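Local coordinates for protein ubiquitin-conjugating enzyme E2, putative (Trypanosoma cruzi, PDB 4DS2) that probably accepts activated ubiquitin from an E1 enzyme as a thioester and passes it on toward protein substrates, at residues Asp79-Glu84 against Gln118-Val123; Leu128-Ser133 against Ser137-Asp142; Arg148-Lys153 against Ala159-Arg164. One frame throughout, in Å; residues are numbered along the deposited sequence.

Interaction 1: residues Asp79-Glu84 against Gln118-Val123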
loop_
_atom_site.group_PDB
_atom_site.type_symbol
_atom_site.label_atom_id
_atom_site.label_comp_id
_atom_site.label_asym_id
_atom_site.label_seq_id
_atom_site.Cartn_x
_atom_site.Cartn_y
_atom_site.Cartn_z
ATOM N N ASP A 79 -9.269 15.908 -6.642
ATOM C CA ASP A 79 -10.594 16.509 -6.629
ATOM C C ASP A 79 -11.570 15.665 -7.402
ATOM O O ASP A 79 -12.763 15.814 -7.209
ATOM C CB ASP A 79 -10.585 17.912 -7.237
ATOM C CG ASP A 79 -9.624 18.829 -6.530
ATOM O OD1 ASP A 79 -8.403 18.741 -6.829
ATOM O OD2 ASP A 79 -10.081 19.614 -5.661
ATOM N N ASP A 80 -11.064 14.775 -8.251
ATOM C CA ASP A 80 -11.905 13.907 -9.077
ATOM C C ASP A 80 -12.242 12.490 -8.500
ATOM O O ASP A 80 -12.962 11.711 -9.133
ATOM C CB ASP A 80 -11.256 13.790 -10.455
ATOM C CG ASP A 80 -12.256 13.534 -11.552
ATOM O OD1 ASP A 80 -13.457 13.699 -11.286
ATOM O OD2 ASP A 80 -11.842 13.165 -12.677
ATOM N N TYR A 81 -11.765 12.158 -7.313
ATOM C CA TYR A 81 -12.210 10.930 -6.671
ATOM C C TYR A 81 -13.755 10.928 -6.583
ATOM O O TYR A 81 -14.331 11.929 -6.161
ATOM C CB TYR A 81 -11.573 10.798 -5.278
ATOM C CG TYR A 81 -11.790 9.477 -4.606
ATOM C CD1 TYR A 81 -10.972 8.419 -4.869
ATOM C CD2 TYR A 81 -12.844 9.299 -3.711
ATOM C CE1 TYR A 81 -11.190 7.197 -4.265
ATOM C CE2 TYR A 81 -13.068 8.081 -3.093
ATOM C CZ TYR A 81 -12.232 7.029 -3.370
ATOM O OH TYR A 81 -12.399 5.788 -2.775
ATOM N N PRO A 82 -14.418 9.792 -6.930
ATOM C CA PRO A 82 -13.907 8.411 -7.143
ATOM C C PRO A 82 -13.563 8.005 -8.580
ATOM O O PRO A 82 -13.072 6.912 -8.802
ATOM C CB PRO A 82 -15.084 7.551 -6.659
ATOM C CG PRO A 82 -16.302 8.386 -6.960
ATOM C CD PRO A 82 -15.887 9.827 -7.076
ATOM N N HIS A 83 -13.804 8.881 -9.540
ATOM C CA HIS A 83 -13.432 8.643 -10.948
ATOM C C HIS A 83 -12.018 8.187 -11.107
ATOM O O HIS A 83 -11.803 7.160 -11.724
ATOM C CB HIS A 83 -13.738 9.872 -11.772
ATOM C CG HIS A 83 -15.147 10.377 -11.546
ATOM N ND1 HIS A 83 -16.230 9.724 -12.023
ATOM C CD2 HIS A 83 -15.639 11.453 -10.797
ATOM C CE1 HIS A 83 -17.358 10.382 -11.658
ATOM N NE2 HIS A 83 -16.999 11.441 -10.915
ATOM N N GLU A 84 -11.043 8.859 -10.481
ATOM C CA GLU A 84 -9.680 8.263 -10.356
ATOM C C GLU A 84 -9.347 7.941 -8.923
ATOM O O GLU A 84 -9.573 8.761 -8.039
ATOM C CB GLU A 84 -8.522 9.133 -10.875
ATOM C CG GLU A 84 -8.614 9.454 -12.346
ATOM C CD GLU A 84 -9.634 10.537 -12.555
ATOM O OE1 GLU A 84 -9.495 11.497 -11.765
ATOM O OE2 GLU A 84 -10.558 10.420 -13.430
ATOM N N GLN A 118 -15.690 1.128 -6.044
ATOM C CA GLN A 118 -14.819 0.617 -4.982
ATOM C C GLN A 118 -14.355 1.693 -4.009
ATOM O O GLN A 118 -14.441 2.881 -4.321
ATOM C CB GLN A 118 -13.589 -0.052 -5.587
ATOM C CG GLN A 118 -13.872 -1.371 -6.284
ATOM C CD GLN A 118 -12.667 -1.890 -7.078
ATOM O OE1 GLN A 118 -12.637 -1.768 -8.286
ATOM N NE2 GLN A 118 -11.693 -2.479 -6.403
ATOM N N HIS A 119 -13.836 1.245 -2.857
ATOM C CA HIS A 119 -13.533 2.099 -1.725
ATOM C C HIS A 119 -12.047 2.250 -1.504
ATOM O O HIS A 119 -11.271 1.372 -1.854
ATOM C CB HIS A 119 -14.179 1.524 -0.472
ATOM C CG HIS A 119 -15.688 1.621 -0.455
ATOM N ND1 HIS A 119 -16.470 1.041 -1.381
ATOM C CD2 HIS A 119 -16.553 2.277 0.428
ATOM C CE1 HIS A 119 -17.767 1.293 -1.108
ATOM N NE2 HIS A 119 -17.820 2.055 -0.001
ATOM N N ALA A 120 -11.633 3.384 -0.940
ATOM C CA ALA A 120 -10.233 3.634 -0.568
ATOM C C ALA A 120 -9.610 2.468 0.163
ATOM O O ALA A 120 -8.490 2.136 -0.104
ATOM C CB ALA A 120 -10.116 4.876 0.320
ATOM N N SER A 121 -10.342 1.886 1.107
ATOM C CA SER A 121 -9.975 0.614 1.753
ATOM C C SER A 121 -9.510 -0.476 0.801
ATOM O O SER A 121 -8.517 -1.155 1.058
ATOM C CB SER A 121 -11.196 0.061 2.470
ATOM O OG SER A 121 -11.764 1.071 3.270
ATOM N N ASP A 122 -10.289 -0.683 -0.266
ATOM C CA ASP A 122 -10.024 -1.739 -1.275
ATOM C C ASP A 122 -8.709 -1.472 -2.000
ATOM O O ASP A 122 -7.905 -2.360 -2.181
ATOM C CB ASP A 122 -11.213 -1.852 -2.240
ATOM C CG ASP A 122 -12.545 -2.218 -1.510
ATOM O OD1 ASP A 122 -12.487 -2.818 -0.415
ATOM O OD2 ASP A 122 -13.657 -1.890 -2.001
ATOM N N VAL A 123 -8.463 -0.212 -2.326
ATOM C CA VAL A 123 -7.216 0.219 -2.930
ATOM C C VAL A 123 -6.021 -0.023 -2.010
ATOM O O VAL A 123 -4.914 -0.378 -2.455
ATOM C CB VAL A 123 -7.256 1.741 -3.217
ATOM C CG1 VAL A 123 -5.907 2.210 -3.745
ATOM C CG2 VAL A 123 -8.420 2.104 -4.140
#
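Tyr81 reaches from the loop 79-84 to the start of the helix 120-132, and its phenol oxygen makes nearly all of the contact. The Tyr81 OH lies 3.1 Å from the backbone N of Ala120, which sits at the edge of the Tyr81 ring and near its plane. The methyl group of Ala120 is a second neighbour, its CB 4.0 Å from the Tyr81 OH. Behind these, the Tyr81 OH comes within 3.8 Å of the carbonyl carbon C of His119, so the hydroxyl rests against the backbone of the residue just before the helix.

A third residue ties the two together. Asp16, on the helix 11-27, uses its OD2 to accept a hydrogen bond from Ala120 N and also hydrogen-bonds the Tyr81 OH, so one carboxylate oxygen serves both sides of the contact. Arg12, one turn earlier on that helix, bonds to Gln118 O and touches the Tyr81 side chain.

The next shell fixes the two partners. A chi1 of -171° sets the Tyr81 ring opposite its own backbone N and carries the phenol toward the helix start, while CB of Pro82 lies 4.0 Å above the plane of the Tyr81 ring, over its centre. The peptide joining Tyr81 to Pro82 is cis, which folds the proline back on the ring. On the other side, His119 occupies the N-cap position, and its backbone N donates to Asp122 OD2 over 3.3 Å, from above the carboxylate plane. This is one half of a capping box. Tyr81 to Pro86 spell out the Tyr-Pro-x-x-Pro-Pro sequence with its cis proline, a hallmark of the ubiquitin-conjugating (UBC) fold between its third and fourth strands.

Interaction 2: residues Leu128-Ser133 against Ser137-Asp142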
loop_
_atom_site.group_PDB
_atom_site.type_symbol
_atom_site.label_atom_id
_atom_site.label_comp_id
_atom_site.label_asym_id
_atom_site.label_seq_id
_atom_site.Cartn_x
_atom_site.Cartn_y
_atom_site.Cartn_z
ATOM N N LEU A 128 -1.085 -3.325 -0.432
ATOM C CA LEU A 128 -0.329 -3.949 0.660
ATOM C C LEU A 128 -0.105 -5.419 0.371
ATOM O O LEU A 128 0.997 -5.932 0.536
ATOM C CB LEU A 128 -1.059 -3.795 1.977
ATOM C CG LEU A 128 -1.209 -2.359 2.500
ATOM C CD1 LEU A 128 -2.280 -2.319 3.592
ATOM C CD2 LEU A 128 0.128 -1.825 2.979
ATOM N N ASP A 129 -1.160 -6.077 -0.083
ATOM C CA ASP A 129 -1.101 -7.472 -0.447
ATOM C C ASP A 129 -0.189 -7.717 -1.655
ATOM O O ASP A 129 0.576 -8.697 -1.718
ATOM C CB ASP A 129 -2.510 -7.976 -0.766
ATOM C CG ASP A 129 -2.491 -9.322 -1.460
ATOM O OD1 ASP A 129 -1.975 -10.315 -0.855
ATOM O OD2 ASP A 129 -2.980 -9.380 -2.614
ATOM N N ARG A 130 -0.314 -6.858 -2.637
ATOM C CA ARG A 130 0.461 -7.004 -3.856
ATOM C C ARG A 130 1.950 -6.927 -3.564
ATOM O O ARG A 130 2.726 -7.729 -4.038
ATOM C CB ARG A 130 0.021 -5.943 -4.872
ATOM C CG ARG A 130 0.856 -5.850 -6.109
ATOM C CD ARG A 130 0.881 -7.130 -6.880
ATOM N NE ARG A 130 1.683 -6.938 -8.075
ATOM C CZ ARG A 130 2.117 -7.925 -8.857
ATOM N NH1 ARG A 130 1.828 -9.193 -8.569
ATOM N NH2 ARG A 130 2.838 -7.644 -9.940
ATOM N N VAL A 131 2.337 -5.944 -2.763
ATOM C CA VAL A 131 3.750 -5.684 -2.504
ATOM C C VAL A 131 4.376 -6.605 -1.444
ATOM O O VAL A 131 5.490 -7.133 -1.628
ATOM C CB VAL A 131 3.921 -4.222 -2.133
ATOM C CG1 VAL A 131 5.357 -3.936 -1.673
ATOM C CG2 VAL A 131 3.541 -3.386 -3.357
ATOM N N PHE A 132 3.650 -6.822 -0.350
ATOM C CA PHE A 132 4.156 -7.633 0.752
ATOM C C PHE A 132 3.996 -9.146 0.535
ATOM O O PHE A 132 4.756 -9.954 1.108
ATOM C CB PHE A 132 3.432 -7.225 2.047
ATOM C CG PHE A 132 3.826 -5.874 2.588
ATOM C CD1 PHE A 132 5.095 -5.322 2.348
ATOM C CD2 PHE A 132 2.947 -5.178 3.404
ATOM C CE1 PHE A 132 5.458 -4.111 2.877
ATOM C CE2 PHE A 132 3.315 -3.962 3.950
ATOM C CZ PHE A 132 4.574 -3.432 3.686
ATOM N N SER A 133 2.975 -9.517 -0.250
ATOM C CA SER A 133 2.538 -10.908 -0.366
ATOM C C SER A 133 2.496 -11.493 -1.763
ATOM O O SER A 133 2.809 -12.658 -1.910
ATOM C CB SER A 133 1.204 -11.090 0.327
ATOM O OG SER A 133 1.454 -11.225 1.709
ATOM N N SER A 137 4.873 -12.939 -8.372
ATOM C CA SER A 137 4.208 -13.019 -9.691
ATOM C C SER A 137 4.217 -11.650 -10.409
ATOM O O SER A 137 3.512 -10.689 -10.049
ATOM C CB SER A 137 2.807 -13.597 -9.588
ATOM O OG SER A 137 1.964 -12.629 -9.025
ATOM N N ARG A 138 5.039 -11.591 -11.438
ATOM C CA ARG A 138 5.259 -10.397 -12.199
ATOM C C ARG A 138 4.059 -10.031 -13.083
ATOM O O ARG A 138 3.462 -10.909 -13.696
ATOM C CB ARG A 138 6.468 -10.635 -13.099
ATOM C CG ARG A 138 6.895 -9.421 -13.886
ATOM C CD ARG A 138 8.361 -9.484 -14.281
ATOM N NE ARG A 138 8.746 -8.212 -14.878
ATOM C CZ ARG A 138 8.465 -7.847 -16.127
ATOM N NH1 ARG A 138 7.809 -8.679 -16.950
ATOM N NH2 ARG A 138 8.860 -6.650 -16.564
ATOM N N ARG A 139 3.756 -8.727 -13.187
ATOM C CA ARG A 139 2.792 -8.212 -14.186
ATOM C C ARG A 139 3.333 -7.013 -14.980
ATOM O O ARG A 139 4.393 -7.086 -15.576
ATOM C CB ARG A 139 1.479 -7.839 -13.536
ATOM C CG ARG A 139 0.819 -9.009 -12.883
ATOM C CD ARG A 139 -0.346 -8.544 -12.057
ATOM N NE ARG A 139 -0.751 -9.596 -11.157
ATOM C CZ ARG A 139 -1.393 -9.409 -10.019
ATOM N NH1 ARG A 139 -1.723 -8.194 -9.599
ATOM N NH2 ARG A 139 -1.737 -10.460 -9.299
ATOM N N ASP A 140 2.583 -5.917 -15.010
ATOM C CA ASP A 140 2.913 -4.756 -15.832
ATOM C C ASP A 140 3.209 -3.585 -14.922
ATOM O O ASP A 140 3.262 -2.461 -15.381
ATOM C CB ASP A 140 1.729 -4.451 -16.763
ATOM C CG ASP A 140 0.454 -4.102 -15.997
ATOM O OD1 ASP A 140 0.356 -4.396 -14.771
ATOM O OD2 ASP A 140 -0.455 -3.515 -16.613
ATOM N N ASP A 141 3.414 -3.879 -13.625
ATOM C CA ASP A 141 3.552 -2.867 -12.545
ATOM C C ASP A 141 4.925 -2.893 -11.851
ATOM O O ASP A 141 5.114 -2.320 -10.772
ATOM C CB ASP A 141 2.403 -2.997 -11.516
ATOM C CG ASP A 141 2.280 -4.387 -10.920
ATOM O OD1 ASP A 141 3.005 -5.309 -11.355
ATOM O OD2 ASP A 141 1.436 -4.573 -10.013
ATOM N N ASP A 142 5.884 -3.542 -12.480
ATOM C CA ASP A 142 7.263 -3.480 -12.019
ATOM C C ASP A 142 7.839 -2.098 -12.270
ATOM O O ASP A 142 7.696 -1.579 -13.382
ATOM C CB ASP A 142 8.119 -4.534 -12.718
ATOM C CG ASP A 142 8.261 -5.824 -11.891
ATOM O OD1 ASP A 142 7.352 -6.181 -11.079
ATOM O OD2 ASP A 142 9.314 -6.464 -12.055
#
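Arg130, on the helix 120-132, pushes its guanidinium into the loop 137-142 and finds a carboxylate and a backbone carbonyl there. It grips the Asp141 carboxylate side-on with two nitrogens, NE and NH2, one to each oxygen. Arg130 NH2 donates to Asp141 OD1 over 2.7 Å, using the syn lone pair of that oxygen, and Arg130 NE reaches Asp141 OD2 at 3.1 Å, again on the syn side. The fit is not perfectly flat, since the guanidinium and carboxylate planes are turned 21° apart.

Ser137 O satisfies the far end of the same group. Arg130 NH1 donates to it over 2.7 Å, approaching almost in line with the carbonyl, and a weak bond of 3.1 Å from Arg130 NH2 to Ser137 O adds a second. All three nitrogens of Arg130 thus have an acceptor in the loop, and NH2 serves two. A bend at chi2 of Arg130 (60°) in an otherwise extended chain turns the group to meet them.

One face of the Arg130 guanidinium is covered by that of Arg139, the two lying flat on each other with planes 8° apart and centres separated by 4.0 Å. Their like charges are close, a cost that the Asp141 carboxylate probably offsets in part. Met109, of the short helix 108-111, packs against both Arg130 and Asp141. With Arg130 and Asp141 both buried, the two charges probably compensate each other, and the side-on grip on Asp141, with the NH1 bond to Ser137 O, fixes the guanidinium's rotation and clasps the loop to the helix that precedes it.

Interaction 3: residues Arg148-Lys153 against Ala159-Arg164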
loop_
_atom_site.group_PDB
_atom_site.type_symbol
_atom_site.label_atom_id
_atom_site.label_comp_id
_atom_site.label_asym_id
_atom_site.label_seq_id
_atom_site.Cartn_x
_atom_site.Cartn_y
_atom_site.Cartn_z
ATOM N N ARG A 148 13.745 -6.959 -9.314
ATOM C CA ARG A 148 13.108 -8.112 -9.965
ATOM C C ARG A 148 14.150 -9.153 -10.392
ATOM O O ARG A 148 14.003 -10.355 -10.110
ATOM C CB ARG A 148 12.245 -7.684 -11.171
ATOM C CG ARG A 148 11.671 -8.846 -11.986
ATOM C CD ARG A 148 10.723 -9.746 -11.183
ATOM N NE ARG A 148 9.489 -9.020 -10.861
ATOM C CZ ARG A 148 8.646 -9.295 -9.861
ATOM N NH1 ARG A 148 7.572 -8.524 -9.641
ATOM N NH2 ARG A 148 8.866 -10.332 -9.064
ATOM N N HIS A 149 15.192 -8.684 -11.063
ATOM C CA HIS A 149 16.297 -9.550 -11.472
ATOM C C HIS A 149 16.910 -10.294 -10.317
ATOM O O HIS A 149 17.208 -11.467 -10.417
ATOM C CB HIS A 149 17.347 -8.713 -12.155
ATOM C CG HIS A 149 18.394 -9.521 -12.869
ATOM N ND1 HIS A 149 19.262 -10.330 -12.214
ATOM C CD2 HIS A 149 18.702 -9.623 -14.234
ATOM C CE1 HIS A 149 20.071 -10.917 -13.110
ATOM N NE2 HIS A 149 19.732 -10.478 -14.344
ATOM N N TYR A 150 17.072 -9.613 -9.204
ATOM C CA TYR A 150 17.675 -10.199 -8.040
ATOM C C TYR A 150 16.776 -11.251 -7.360
ATOM O O TYR A 150 17.264 -12.321 -6.942
ATOM C CB TYR A 150 18.079 -9.091 -7.071
ATOM C CG TYR A 150 19.152 -9.511 -6.096
ATOM C CD1 TYR A 150 20.468 -9.771 -6.519
ATOM C CD2 TYR A 150 18.853 -9.651 -4.732
ATOM C CE1 TYR A 150 21.447 -10.156 -5.602
ATOM C CE2 TYR A 150 19.820 -10.034 -3.814
ATOM C CZ TYR A 150 21.105 -10.293 -4.243
ATOM O OH TYR A 150 22.036 -10.670 -3.293
ATOM N N LEU A 151 15.484 -10.960 -7.221
ATOM C CA LEU A 151 14.530 -12.003 -6.777
ATOM C C LEU A 151 14.540 -13.252 -7.676
ATOM O O LEU A 151 14.505 -14.400 -7.193
ATOM C CB LEU A 151 13.097 -11.461 -6.760
ATOM C CG LEU A 151 11.996 -12.464 -6.357
ATOM C CD1 LEU A 151 12.035 -12.903 -4.896
ATOM C CD2 LEU A 151 10.647 -11.877 -6.696
ATOM N N GLU A 152 14.558 -13.002 -8.981
ATOM C CA GLU A 152 14.445 -14.072 -9.965
ATOM C C GLU A 152 15.637 -15.022 -9.935
ATOM O O GLU A 152 15.478 -16.217 -10.145
ATOM C CB GLU A 152 14.242 -13.503 -11.372
ATOM C CG GLU A 152 12.774 -13.258 -11.719
ATOM C CD GLU A 152 12.571 -12.495 -13.032
ATOM O OE1 GLU A 152 13.554 -11.999 -13.631
ATOM O OE2 GLU A 152 11.409 -12.373 -13.470
ATOM N N LYS A 153 16.819 -14.488 -9.641
ATOM C CA LYS A 153 18.050 -15.276 -9.684
ATOM C C LYS A 153 18.707 -15.529 -8.354
ATOM O O LYS A 153 19.507 -16.437 -8.239
ATOM C CB LYS A 153 19.010 -14.638 -10.680
ATOM C CG LYS A 153 18.430 -14.868 -12.071
ATOM C CD LYS A 153 19.211 -14.379 -13.257
ATOM C CE LYS A 153 18.253 -14.219 -14.438
ATOM N NZ LYS A 153 18.913 -14.003 -15.761
ATOM N N ALA A 159 15.675 -12.275 0.082
ATOM C CA ALA A 159 15.080 -12.326 1.431
ATOM C C ALA A 159 15.972 -11.672 2.498
ATOM O O ALA A 159 15.509 -10.793 3.244
ATOM C CB ALA A 159 14.792 -13.766 1.829
ATOM N N ALA A 160 17.239 -12.110 2.576
ATOM C CA ALA A 160 18.210 -11.574 3.567
ATOM C C ALA A 160 18.360 -10.071 3.417
ATOM O O ALA A 160 18.565 -9.352 4.387
ATOM C CB ALA A 160 19.573 -12.246 3.414
ATOM N N ARG A 161 18.253 -9.619 2.177
ATOM C CA ARG A 161 18.342 -8.198 1.827
ATOM C C ARG A 161 17.103 -7.385 2.264
ATOM O O ARG A 161 17.248 -6.217 2.630
ATOM C CB ARG A 161 18.613 -8.065 0.324
ATOM C CG ARG A 161 18.693 -6.654 -0.187
ATOM C CD ARG A 161 19.067 -6.654 -1.672
ATOM N NE ARG A 161 20.457 -7.061 -1.934
ATOM C CZ ARG A 161 21.071 -6.890 -3.110
ATOM N NH1 ARG A 161 20.417 -6.348 -4.134
ATOM N NH2 ARG A 161 22.333 -7.259 -3.273
ATOM N N VAL A 162 15.909 -7.987 2.235
ATOM C CA VAL A 162 14.707 -7.308 2.708
ATOM C C VAL A 162 14.814 -7.049 4.217
ATOM O O VAL A 162 14.446 -5.960 4.701
ATOM C CB VAL A 162 13.395 -8.080 2.382
ATOM C CG1 VAL A 162 12.206 -7.522 3.170
ATOM C CG2 VAL A 162 13.116 -8.048 0.895
ATOM N N ARG A 163 15.337 -8.031 4.956
ATOM C CA ARG A 163 15.546 -7.858 6.409
ATOM C C ARG A 163 16.628 -6.858 6.760
ATOM O O ARG A 163 16.681 -6.421 7.894
ATOM C CB ARG A 163 15.851 -9.180 7.097
ATOM C CG ARG A 163 14.643 -10.077 7.149
ATOM C CD ARG A 163 14.997 -11.511 7.470
ATOM N NE ARG A 163 13.783 -12.320 7.309
ATOM C CZ ARG A 163 13.590 -13.306 6.424
ATOM N NH1 ARG A 163 14.557 -13.703 5.587
ATOM N NH2 ARG A 163 12.405 -13.925 6.398
ATOM N N ARG A 164 17.487 -6.515 5.804
ATOM C CA ARG A 164 18.421 -5.425 5.986
ATOM C C ARG A 164 17.641 -4.106 5.817
ATOM O O ARG A 164 17.260 -3.517 6.820
ATOM C CB ARG A 164 19.639 -5.588 5.058
ATOM C CG ARG A 164 20.395 -6.899 5.319
ATOM C CD ARG A 164 21.874 -6.862 4.929
ATOM N NE ARG A 164 22.113 -7.100 3.492
ATOM C CZ ARG A 164 22.379 -8.282 2.914
ATOM N NH1 ARG A 164 22.434 -9.415 3.620
ATOM N NH2 ARG A 164 22.577 -8.332 1.596
#
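Stacking joins Tyr150, on the helix 145-153, to Arg161, on the helix 155-162. The Arg161 guanidinium lies flat over the phenol ring, with planes 9° apart and centres separated by 3.8 Å. Arg161 NH1 hovers above the middle of the Tyr150 ring, while Arg161 NH2 overlies its outer end, 3.4 Å from Tyr150 CZ. The guanidinium therefore spans the ring from its centre to the hydroxyl.

Electrostatics accompany the overlap. Arg161 CZ stands only 25° off the normal of the Tyr150 ring, so this is a cation-pi contact over the face as well as a stack. Although Arg161 NH2 is 3.4 Å from Tyr150 OH, the angle is too poor for a hydrogen bond. The firmer polar partner of Arg161 is Tyr95, whose OH bonds to NH1, a bond consistent with keeping the flat group above the ring.

Side-chain shape brings the pair together. Arg161 runs extended out of its helix and then turns at chi3 (-70°), which lays its terminal plane along the tyrosine.

Hydrophobic packing continues around the stack, where the Tyr150 ring meets that of Phe154 and also touches Phe158. The contact lies at the protein surface, its centre about 19 Å from the centre of the chain, and bridges two successive C-terminal helices across their short connection, with Tyr95 joining from outside the helix pair.

How the interactions relate
None of the three contacts lies wholly in the core. Interactions 1 and 2 are partly buried and share the helix 120-132, the first at its beginning and the second near its end, while interaction 3 is a surface contact between the two helices that follow. Chemistry changes with place: a shared carboxylate and backbone amides at a helix start, a paired arginine and aspartate holding a loop, and a cation over a ring where helices meet at the surface. Interactions 2 and 3 touch directly, Asp142 OD1 forming a salt bridge with Arg148 NH1 at 2.8 Å. Interactions 1 and 3 lie on opposite sides of the chain's centre, their own centres 32 Å apart.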